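Local coordinates for protein HcgC (Methanococcus maripaludis S2, PDB 5O4J) that transfers a methyl group from S-adenosylmethionine to a carbon atom, probably of a pyridinol precursor of the [Fe]-hydrogenase cofactor, at residues 40-45 with 128-133; 204-209 with 222-227; 71-76 with 89-94. All coordinates share one frame; numbering follows the deposited sequence.

Contact 1 of 3, residues 40-45 with 128-133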
loop_
_atom_site.group_PDB
_atom_site.type_symbol
_atom_site.label_atom_id
_atom_site.label_comp_id
_atom_site.label_asym_id
_atom_site.label_seq_id
_atom_site.Cartn_x
_atom_site.Cartn_y
_atom_site.Cartn_z
ATOM N N GLU A 40 7.046 -42.303 -5.184
ATOM C CA GLU A 40 6.965 -43.430 -4.266
ATOM C C GLU A 40 5.516 -43.879 -4.102
ATOM O O GLU A 40 4.591 -43.063 -4.044
ATOM C CB GLU A 40 7.568 -43.061 -2.906
ATOM C CG GLU A 40 7.627 -44.237 -1.929
ATOM C CD GLU A 40 8.480 -43.972 -0.695
ATOM O OE1 GLU A 40 9.092 -42.892 -0.592
ATOM O OE2 GLU A 40 8.549 -44.867 0.173
ATOM N N GLU A 41 5.322 -45.190 -4.051
ATOM C CA GLU A 41 4.010 -45.782 -3.867
ATOM C C GLU A 41 3.845 -46.213 -2.416
ATOM O O GLU A 41 4.805 -46.631 -1.760
ATOM C CB GLU A 41 3.830 -46.968 -4.817
ATOM C CG GLU A 41 3.701 -46.539 -6.273
ATOM C CD GLU A 41 3.696 -47.704 -7.244
ATOM O OE1 GLU A 41 3.804 -48.862 -6.800
ATOM O OE2 GLU A 41 3.574 -47.456 -8.459
ATOM N N PHE A 42 2.615 -46.101 -1.923
ATOM C CA PHE A 42 2.315 -46.323 -0.518
ATOM C C PHE A 42 1.087 -47.213 -0.397
ATOM O O PHE A 42 0.184 -47.170 -1.236
ATOM C CB PHE A 42 2.062 -44.994 0.217
ATOM C CG PHE A 42 3.232 -44.051 0.191
ATOM C CD1 PHE A 42 4.212 -44.101 1.175
ATOM C CD2 PHE A 42 3.362 -43.125 -0.825
ATOM C CE1 PHE A 42 5.296 -43.234 1.140
ATOM C CE2 PHE A 42 4.442 -42.257 -0.864
ATOM C CZ PHE A 42 5.403 -42.304 0.117
ATOM N N LYS A 43 1.052 -48.003 0.678
ATOM C CA LYS A 43 -0.087 -48.878 0.922
ATOM C C LYS A 43 -1.238 -48.122 1.562
ATOM O O LYS A 43 -2.406 -48.367 1.234
ATOM C CB LYS A 43 0.333 -50.050 1.814
ATOM C CG LYS A 43 1.131 -51.118 1.080
ATOM C CD LYS A 43 1.714 -52.143 2.045
ATOM C CE LYS A 43 2.328 -53.323 1.304
ATOM N NZ LYS A 43 3.552 -52.941 0.543
ATOM N N GLN A 44 -0.936 -47.198 2.473
ATOM C CA GLN A 44 -1.983 -46.504 3.211
ATOM C C GLN A 44 -1.516 -45.107 3.584
ATOM O O GLN A 44 -0.548 -44.947 4.333
ATOM C CB GLN A 44 -2.362 -47.290 4.461
ATOM C CG GLN A 44 -3.464 -46.649 5.279
ATOM C CD GLN A 44 -3.737 -47.409 6.551
ATOM O OE1 GLN A 44 -2.984 -47.311 7.516
ATOM N NE2 GLN A 44 -4.804 -48.197 6.549
ATOM N N ALA A 45 -2.221 -44.104 3.079
ATOM C CA ALA A 45 -1.948 -42.714 3.403
ATOM C C ALA A 45 -3.051 -42.193 4.306
ATOM O O ALA A 45 -4.235 -42.440 4.057
ATOM C CB ALA A 45 -1.860 -41.857 2.140
ATOM N N PRO A 128 5.455 -44.045 9.824
ATOM C CA PRO A 128 5.368 -44.085 8.366
ATOM C C PRO A 128 6.745 -44.025 7.716
ATOM O O PRO A 128 7.756 -43.724 8.351
ATOM C CB PRO A 128 4.556 -42.824 8.038
ATOM C CG PRO A 128 4.964 -41.856 9.100
ATOM C CD PRO A 128 5.254 -42.680 10.346
ATOM N N LYS A 129 6.759 -44.340 6.425
ATOM C CA LYS A 129 7.940 -44.084 5.613
ATOM C C LYS A 129 8.163 -42.590 5.449
ATOM O O LYS A 129 9.297 -42.110 5.533
ATOM C CB LYS A 129 7.768 -44.750 4.251
ATOM C CG LYS A 129 7.767 -46.263 4.311
ATOM C CD LYS A 129 7.450 -46.860 2.956
ATOM C CE LYS A 129 7.386 -48.376 3.023
ATOM N NZ LYS A 129 6.746 -48.951 1.810
ATOM N N VAL A 130 7.083 -41.840 5.248
ATOM C CA VAL A 130 7.145 -40.413 4.955
ATOM C C VAL A 130 6.136 -39.688 5.833
ATOM O O VAL A 130 4.992 -40.134 5.977
ATOM C CB VAL A 130 6.871 -40.134 3.466
ATOM C CG1 VAL A 130 6.798 -38.637 3.182
ATOM C CG2 VAL A 130 7.954 -40.791 2.618
ATOM N N LEU A 131 6.576 -38.591 6.441
ATOM C CA LEU A 131 5.721 -37.676 7.181
ATOM C C LEU A 131 5.851 -36.296 6.556
ATOM O O LEU A 131 6.967 -35.803 6.377
ATOM C CB LEU A 131 6.123 -37.622 8.657
ATOM C CG LEU A 131 5.457 -36.521 9.489
ATOM C CD1 LEU A 131 3.975 -36.796 9.621
ATOM C CD2 LEU A 131 6.114 -36.409 10.855
ATOM N N ILE A 132 4.718 -35.678 6.221
ATOM C CA ILE A 132 4.670 -34.291 5.769
ATOM C C ILE A 132 3.765 -33.524 6.715
ATOM O O ILE A 132 2.636 -33.952 6.967
ATOM C CB ILE A 132 4.140 -34.169 4.330
ATOM C CG1 ILE A 132 5.050 -34.930 3.368
ATOM C CG2 ILE A 132 4.019 -32.701 3.927
ATOM C CD1 ILE A 132 4.479 -35.082 1.986
ATOM N N VAL A 133 4.253 -32.396 7.228
ATOM C CA VAL A 133 3.477 -31.496 8.074
ATOM C C VAL A 133 3.381 -30.157 7.360
ATOM O O VAL A 133 4.399 -29.606 6.929
ATOM C CB VAL A 133 4.110 -31.320 9.467
ATOM C CG1 VAL A 133 3.330 -30.297 10.319
ATOM C CG2 VAL A 133 4.193 -32.648 10.188
#
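Strand 108-111 lies between strands 42-48 and 130-134 in the parallel part of a Rossmann-like sheet, so segments 40-45 and 128-133 meet through side chains alone, near the beginnings of their strands. Pro128 enters the second segment with its ring against Val109 of that intervening strand. Lys129 follows, its CB pointing toward the first segment, with CG anti to the carbonyl carbon (chi1 -68°) and the rest of the chain extended. It crosses Glu40 obliquely, which places its CD 3.6 Å from Glu40 OE2. The charged ends do not pair, for Lys129 NZ stays 4.8 Å from Glu40 OE2; it makes a long, weak ion pair with Asp107 instead. Lys43 NZ is 5.3 Å from Lys129 NZ, close enough that the like charges probably repel mildly. Nearer the backbone, Lys129 CB comes to 4.3 Å from Phe42 CE1, beside the ring edge. With Val130 the chain passes into strand and the contact becomes apolar. Leu37 of helix 18-37 packs against both Val130 and Phe42, so the contact is part of the seam between helix and sheet. The extended Glu40 chain (chi1 -175°) brings its carboxylate tip to tip with Val130, Glu40 OE1 lying 4.0 Å from Val130 CG2. Phe42, with chi1 -60°, presents the edge of its ring rather than a face: Val130 CG2 lies near the ring plane, 3.9 Å from both Phe42 CZ and Phe42 CE1.

Contact 2 of 3, residues 204-209 with 222-227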
loop_
_atom_site.group_PDB
_atom_site.type_symbol
_atom_site.label_atom_id
_atom_site.label_comp_id
_atom_site.label_asym_id
_atom_site.label_seq_id
_atom_site.Cartn_x
_atom_site.Cartn_y
_atom_site.Cartn_z
ATOM N N ASN A 204 -15.723 -9.851 -3.486
ATOM C CA ASN A 204 -16.922 -10.602 -3.121
ATOM C C ASN A 204 -16.568 -11.613 -2.037
ATOM O O ASN A 204 -16.613 -12.830 -2.225
ATOM C CB ASN A 204 -17.525 -11.254 -4.345
ATOM C CG ASN A 204 -18.165 -10.244 -5.241
ATOM O OD1 ASN A 204 -18.954 -9.423 -4.778
ATOM N ND2 ASN A 204 -17.796 -10.253 -6.521
ATOM N N LEU A 205 -16.241 -11.063 -0.869
ATOM C CA LEU A 205 -15.747 -11.838 0.254
ATOM C C LEU A 205 -16.752 -11.857 1.395
ATOM O O LEU A 205 -17.579 -10.952 1.556
ATOM C CB LEU A 205 -14.412 -11.283 0.750
ATOM C CG LEU A 205 -13.250 -11.461 -0.225
ATOM C CD1 LEU A 205 -12.020 -10.699 0.231
ATOM C CD2 LEU A 205 -12.927 -12.949 -0.348
ATOM N N LYS A 206 -16.659 -12.918 2.182
ATOM C CA LYS A 206 -17.397 -13.063 3.429
ATOM C C LYS A 206 -16.638 -14.079 4.266
ATOM O O LYS A 206 -15.611 -14.620 3.845
ATOM C CB LYS A 206 -18.839 -13.503 3.186
ATOM C CG LYS A 206 -18.933 -14.877 2.528
ATOM C CD LYS A 206 -20.355 -15.427 2.538
ATOM C CE LYS A 206 -20.730 -15.927 3.930
ATOM N NZ LYS A 206 -22.170 -16.242 4.032
ATOM N N TYR A 207 -17.141 -14.330 5.467
ATOM C CA TYR A 207 -16.483 -15.258 6.378
ATOM C C TYR A 207 -16.901 -16.683 6.008
ATOM O O TYR A 207 -17.717 -17.327 6.673
ATOM C CB TYR A 207 -16.823 -14.887 7.813
ATOM C CG TYR A 207 -16.217 -15.787 8.851
ATOM C CD1 TYR A 207 -14.854 -16.046 8.865
ATOM C CD2 TYR A 207 -17.000 -16.357 9.836
ATOM C CE1 TYR A 207 -14.296 -16.877 9.830
ATOM C CE2 TYR A 207 -16.453 -17.188 10.797
ATOM C CZ TYR A 207 -15.106 -17.439 10.790
ATOM O OH TYR A 207 -14.570 -18.253 11.753
ATOM N N PHE A 208 -16.350 -17.156 4.877
ATOM C CA PHE A 208 -16.686 -18.485 4.372
ATOM C C PHE A 208 -16.408 -19.557 5.411
ATOM O O PHE A 208 -17.093 -20.584 5.467
ATOM C CB PHE A 208 -15.866 -18.821 3.123
ATOM C CG PHE A 208 -15.976 -17.822 2.014
ATOM C CD1 PHE A 208 -17.094 -17.770 1.204
ATOM C CD2 PHE A 208 -14.923 -16.962 1.754
ATOM C CE1 PHE A 208 -17.172 -16.853 0.170
ATOM C CE2 PHE A 208 -14.993 -16.046 0.730
ATOM C CZ PHE A 208 -16.113 -15.987 -0.063
ATOM N N GLU A 209 -15.348 -19.373 6.183
ATOM C CA GLU A 209 -14.982 -20.340 7.205
ATOM C C GLU A 209 -16.142 -20.596 8.166
ATOM O O GLU A 209 -16.361 -21.735 8.602
ATOM C CB GLU A 209 -13.747 -19.807 7.925
ATOM C CG GLU A 209 -13.292 -20.543 9.149
ATOM C CD GLU A 209 -12.172 -19.791 9.841
ATOM O OE1 GLU A 209 -11.127 -19.576 9.190
ATOM O OE2 GLU A 209 -12.353 -19.381 11.011
ATOM N N LEU A 222 -19.688 -24.400 -0.577
ATOM C CA LEU A 222 -19.287 -24.594 -1.965
ATOM C C LEU A 222 -20.072 -23.679 -2.892
ATOM O O LEU A 222 -19.524 -23.177 -3.879
ATOM C CB LEU A 222 -19.457 -26.057 -2.356
ATOM C CG LEU A 222 -18.613 -27.018 -1.512
ATOM C CD1 LEU A 222 -18.947 -28.461 -1.851
ATOM C CD2 LEU A 222 -17.123 -26.751 -1.692
ATOM N N THR A 223 -21.356 -23.447 -2.587
ATOM C CA THR A 223 -22.148 -22.495 -3.362
ATOM C C THR A 223 -21.576 -21.095 -3.245
ATOM O O THR A 223 -21.480 -20.367 -4.243
ATOM C CB THR A 223 -23.601 -22.499 -2.887
ATOM O OG1 THR A 223 -24.164 -23.793 -3.118
ATOM C CG2 THR A 223 -24.424 -21.428 -3.616
ATOM N N GLU A 224 -21.183 -20.706 -2.031
ATOM C CA GLU A 224 -20.603 -19.387 -1.827
ATOM C C GLU A 224 -19.335 -19.207 -2.648
ATOM O O GLU A 224 -19.050 -18.088 -3.095
ATOM C CB GLU A 224 -20.343 -19.167 -0.341
ATOM C CG GLU A 224 -21.640 -18.924 0.401
ATOM C CD GLU A 224 -21.495 -18.937 1.901
ATOM O OE1 GLU A 224 -20.423 -19.346 2.398
ATOM O OE2 GLU A 224 -22.461 -18.510 2.576
ATOM N N LEU A 225 -18.559 -20.277 -2.856
ATOM C CA LEU A 225 -17.342 -20.156 -3.652
ATOM C C LEU A 225 -17.643 -19.989 -5.133
ATOM O O LEU A 225 -16.783 -19.518 -5.880
ATOM C CB LEU A 225 -16.444 -21.380 -3.454
ATOM C CG LEU A 225 -15.944 -21.694 -2.039
ATOM C CD1 LEU A 225 -14.998 -22.872 -2.111
ATOM C CD2 LEU A 225 -15.273 -20.494 -1.412
ATOM N N ASN A 226 -18.847 -20.357 -5.566
ATOM C CA ASN A 226 -19.231 -20.314 -6.976
ATOM C C ASN A 226 -19.748 -18.921 -7.348
ATOM O O ASN A 226 -20.873 -18.736 -7.813
ATOM C CB ASN A 226 -20.284 -21.382 -7.250
ATOM C CG ASN A 226 -20.503 -21.625 -8.725
ATOM O OD1 ASN A 226 -19.607 -21.413 -9.539
ATOM N ND2 ASN A 226 -21.701 -22.083 -9.076
ATOM N N MET A 227 -18.898 -17.935 -7.098
ATOM C CA MET A 227 -19.227 -16.522 -7.225
ATOM C C MET A 227 -17.991 -15.803 -7.743
ATOM O O MET A 227 -16.868 -16.152 -7.368
ATOM C CB MET A 227 -19.665 -15.929 -5.876
ATOM C CG MET A 227 -19.830 -14.416 -5.848
ATOM S SD MET A 227 -21.005 -13.818 -7.079
ATOM C CE MET A 227 -20.861 -12.044 -6.865
#
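Phe208 occupies the tight part of this contact, its ring held on two faces and at the edge. Lys206 CG sits 3.5 Å above one face of the Phe208 ring, toward the rim, while on the opposite face Leu225 CD2 lies 4.2 Å from Phe208 CD1. Glu224 CB meets the edge in the ring plane, 3.9 Å from Phe208 CD1, and the Glu224 chain runs on past the ring in the reverse direction. The segments include the start of helix 208-213 and the end of helix 218-225, a pair of short helices inserted between the antiparallel neighbours 198-203 and 230-234; an inverse gamma turn centred on Tyr207 leads into the first. The partly exposed side is polar. Lys206 leaves the backbone in the crowded position (chi1 63°) and bends at chi3 (-75°), so that its NZ donates to Glu224 OE2 over 2.7 Å, in a salt bridge that arrives 52° out of the carboxylate plane. Lys220 forms a second salt bridge to OE2, and Thr211 hydrogen-bonds to OE1. An alanine in place of Lys206 would probably weaken the hold on the Glu224 carboxylate and thin the packing over Phe208. At the other end the contact thins to one pair: Met227, bent at chi2, crosses Asn204 at about a right angle and sets its CE 3.6 Å from Asn204 ND2; that amide nitrogen spends its hydrogen bonds on Ser228 O and Thr231 OG1.

Contact 3 of 3, residues 71-76 with 89-94. With SAH (S-adenosyl-L-homocysteine), chain E.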
loop_
_atom_site.group_PDB
_atom_site.type_symbol
_atom_site.label_atom_id
_atom_site.label_comp_id
_atom_site.label_asym_id
_atom_site.label_seq_id
_atom_site.Cartn_x
_atom_site.Cartn_y
_atom_site.Cartn_z
ATOM N N VAL A 71 -8.785 -37.824 7.791
ATOM C CA VAL A 71 -9.228 -37.767 9.175
ATOM C C VAL A 71 -9.504 -36.315 9.508
ATOM O O VAL A 71 -8.668 -35.447 9.240
ATOM C CB VAL A 71 -8.194 -38.355 10.150
ATOM C CG1 VAL A 71 -8.680 -38.200 11.600
ATOM C CG2 VAL A 71 -7.915 -39.807 9.813
ATOM N N ASP A 72 -10.678 -36.054 10.081
ATOM C CA ASP A 72 -10.988 -34.723 10.560
ATOM C C ASP A 72 -11.726 -34.818 11.881
ATOM O O ASP A 72 -12.547 -35.718 12.085
ATOM C CB ASP A 72 -11.823 -33.927 9.566
ATOM C CG ASP A 72 -11.650 -32.429 9.752
ATOM O OD1 ASP A 72 -12.202 -31.880 10.727
ATOM O OD2 ASP A 72 -10.908 -31.818 8.954
ATOM N N ILE A 73 -11.414 -33.882 12.776
ATOM C CA ILE A 73 -12.088 -33.811 14.064
ATOM C C ILE A 73 -13.560 -33.464 13.904
ATOM O O ILE A 73 -14.365 -33.771 14.787
ATOM C CB ILE A 73 -11.346 -32.806 14.972
ATOM C CG1 ILE A 73 -11.782 -32.975 16.432
ATOM C CG2 ILE A 73 -11.562 -31.363 14.507
ATOM C CD1 ILE A 73 -10.841 -32.296 17.408
ATOM N N GLN A 74 -13.941 -32.851 12.775
ATOM C CA GLN A 74 -15.323 -32.482 12.501
ATOM C C GLN A 74 -15.979 -33.563 11.654
ATOM O O GLN A 74 -15.641 -33.690 10.466
ATOM C CB GLN A 74 -15.381 -31.140 11.769
ATOM C CG GLN A 74 -14.775 -29.976 12.525
ATOM C CD GLN A 74 -15.718 -29.408 13.571
ATOM O OE1 GLN A 74 -16.939 -29.430 13.401
ATOM N NE2 GLN A 74 -15.155 -28.889 14.658
ATOM N N PRO A 75 -16.910 -34.355 12.192
ATOM C CA PRO A 75 -17.517 -35.408 11.362
ATOM C C PRO A 75 -18.262 -34.886 10.145
ATOM O O PRO A 75 -18.296 -35.580 9.121
ATOM C CB PRO A 75 -18.456 -36.135 12.341
ATOM C CG PRO A 75 -18.637 -35.217 13.483
ATOM C CD PRO A 75 -17.380 -34.416 13.586
ATOM N N HIS A 76 -18.858 -33.691 10.204
ATOM C CA HIS A 76 -19.630 -33.220 9.058
ATOM C C HIS A 76 -18.755 -32.897 7.855
ATOM O O HIS A 76 -19.284 -32.750 6.747
ATOM C CB HIS A 76 -20.473 -31.994 9.437
ATOM C CG HIS A 76 -19.709 -30.711 9.470
ATOM N ND1 HIS A 76 -18.900 -30.352 10.527
ATOM C CD2 HIS A 76 -19.655 -29.683 8.587
ATOM C CE1 HIS A 76 -18.368 -29.166 10.287
ATOM N NE2 HIS A 76 -18.814 -28.736 9.119
ATOM N N MET A 89 -12.699 -40.673 8.176
ATOM C CA MET A 89 -12.765 -41.096 9.567
ATOM C C MET A 89 -12.765 -39.851 10.429
ATOM O O MET A 89 -11.945 -38.957 10.214
ATOM C CB MET A 89 -11.560 -41.958 9.958
ATOM C CG MET A 89 -11.487 -43.330 9.344
ATOM S SD MET A 89 -10.449 -44.334 10.416
ATOM C CE MET A 89 -8.825 -44.117 9.732
ATOM N N ASP A 90 -13.663 -39.788 11.408
ATOM C CA ASP A 90 -13.518 -38.711 12.367
ATOM C C ASP A 90 -12.437 -39.086 13.375
ATOM O O ASP A 90 -12.023 -40.246 13.484
ATOM C CB ASP A 90 -14.849 -38.386 13.060
ATOM C CG ASP A 90 -15.419 -39.556 13.838
ATOM O OD1 ASP A 90 -14.723 -40.083 14.728
ATOM O OD2 ASP A 90 -16.580 -39.935 13.568
ATOM N N LEU A 91 -11.942 -38.071 14.080
ATOM C CA LEU A 91 -10.804 -38.280 14.967
ATOM C C LEU A 91 -11.109 -39.355 16.003
ATOM O O LEU A 91 -10.252 -40.184 16.320
ATOM C CB LEU A 91 -10.421 -36.959 15.631
ATOM C CG LEU A 91 -9.145 -36.957 16.471
ATOM C CD1 LEU A 91 -7.945 -37.374 15.637
ATOM C CD2 LEU A 91 -8.915 -35.588 17.080
ATOM N N ASN A 92 -12.332 -39.360 16.539
ATOM C CA ASN A 92 -12.707 -40.378 17.516
ATOM C C ASN A 92 -12.647 -41.774 16.912
ATOM O O ASN A 92 -12.142 -42.709 17.544
ATOM C CB ASN A 92 -14.108 -40.099 18.059
ATOM C CG ASN A 92 -14.103 -39.742 19.529
ATOM O OD1 ASN A 92 -14.101 -40.620 20.390
ATOM N ND2 ASN A 92 -14.101 -38.446 19.824
ATOM N N LYS A 93 -13.161 -41.938 15.690
ATOM C CA LYS A 93 -13.140 -43.251 15.050
ATOM C C LYS A 93 -11.714 -43.713 14.783
ATOM O O LYS A 93 -11.412 -44.910 14.876
ATOM C CB LYS A 93 -13.936 -43.215 13.747
ATOM C CG LYS A 93 -14.036 -44.569 13.061
ATOM C CD LYS A 93 -14.658 -44.474 11.684
ATOM C CE LYS A 93 -14.736 -45.850 11.043
ATOM N NZ LYS A 93 -15.314 -45.817 9.672
ATOM N N LEU A 94 -10.824 -42.787 14.423
ATOM C CA LEU A 94 -9.428 -43.155 14.219
ATOM C C LEU A 94 -8.803 -43.626 15.522
ATOM O O LEU A 94 -8.195 -44.701 15.585
ATOM C CB LEU A 94 -8.637 -41.963 13.678
ATOM C CG LEU A 94 -7.117 -42.174 13.651
ATOM C CD1 LEU A 94 -6.716 -43.004 12.441
ATOM C CD2 LEU A 94 -6.386 -40.855 13.709
HETATM N N SAH E . -3.870 -25.596 6.243
HETATM C CA SAH E . -5.230 -25.857 5.682
HETATM C CB SAH E . -6.291 -25.355 6.659
HETATM C CG SAH E . -6.478 -26.320 7.828
HETATM S SD SAH E . -7.807 -25.822 8.895
HETATM C C SAH E . -5.432 -25.168 4.362
HETATM O O SAH E . -6.543 -25.282 3.788
HETATM O OXT SAH E . -4.490 -24.505 3.909
HETATM C "C5'" SAH E . -7.838 -27.149 10.063
HETATM C "C4'" SAH E . -8.541 -28.397 9.538
HETATM O "O4'" SAH E . -8.103 -29.521 10.312
HETATM C "C3'" SAH E . -10.042 -28.318 9.741
HETATM O "O3'" SAH E . -10.740 -29.096 8.755
HETATM C "C2'" SAH E . -10.192 -28.894 11.128
HETATM O "O2'" SAH E . -11.506 -29.374 11.432
HETATM C "C1'" SAH E . -9.186 -30.020 11.103
HETATM N N9 SAH E . -8.630 -30.360 12.422
HETATM C C8 SAH E . -8.291 -29.499 13.408
HETATM N N7 SAH E . -7.778 -30.188 14.458
HETATM C C5 SAH E . -7.774 -31.492 14.120
HETATM C C6 SAH E . -7.358 -32.754 14.761
HETATM N N6 SAH E . -6.834 -32.742 16.007
HETATM N N1 SAH E . -7.527 -33.896 14.065
HETATM C C2 SAH E . -8.038 -33.919 12.825
HETATM N N3 SAH E . -8.444 -32.813 12.179
HETATM C C4 SAH E . -8.332 -31.601 12.776
HETATM O O HOH W 1 -13.915 -36.413 16.108
#
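Parallel strands 65-72 and 87-90 run side by side here at one margin of the Rossmann-like sheet, and both ends serve the S-adenosyl-L-homocysteine site. Backbone bonding sets the register: Asp72 N donates to Met89 O at 3.2 Å, in the carbonyl plane, and Leu91 N returns a weak bond to Asp72 O at 3.1 Å. Two aspartates turn their carboxylates onto backbone N-H groups. Asp90, as N-cap of helix 91-99, takes Lys93 N on its OD1 at 2.6 Å, while Asp72 closes an Asx turn, Gln74 N reaching the anti lone pair of Asp72 OD1 at 2.9 Å and an N-H...O angle of 166°. Apolar contacts fill the angle between strand and helix: Val71 CG1 packs against Leu91 CD1 and Leu94 CD2, and Ile73 and Leu91 run alongside one another, with Ile73 CD1 3.8 Å from Leu91 CD2. Ligand binding draws on the same residues. The Asp72 carboxylate grips the ribose diol in the manner familiar from the acidic residue ending the second strand of Rossmann-like folds, and Ala50 N also bonds to its OD2, helping to fix the carboxylate. Around the adenine, Ile73 CB and CG2 lie against the ring carbons C4 and C5, and Leu91 CD2 approaches N6 of the ligand to 3.7 Å. Each Asp72 oxygen accepts one ribose hydroxyl: OD1 receives O2' and OD2 receives O3', both at 2.7 Å.

From the N terminus, helix 18-37 leads to segment 40-45, where contact 1 opens. The chain builds strand 65-72, and its end, 71-76, joins 89-94 in contact 3, closing a short loop of 12 residues. That loop falls entirely within the longer excursion that contact 1 completes at 128-133. Both contacts serve one sheet, contact 3 at its strand 87-90 margin and contact 1 across the intervening strand 108-111. Contact 2 comes later, in series, joining 204-209 to 222-227 beside the separate antiparallel sheet. Its centre lies 33 Å from that of contact 1, on the other side of the chain's centre, and its nearest atoms are about 7 Å from contact 3.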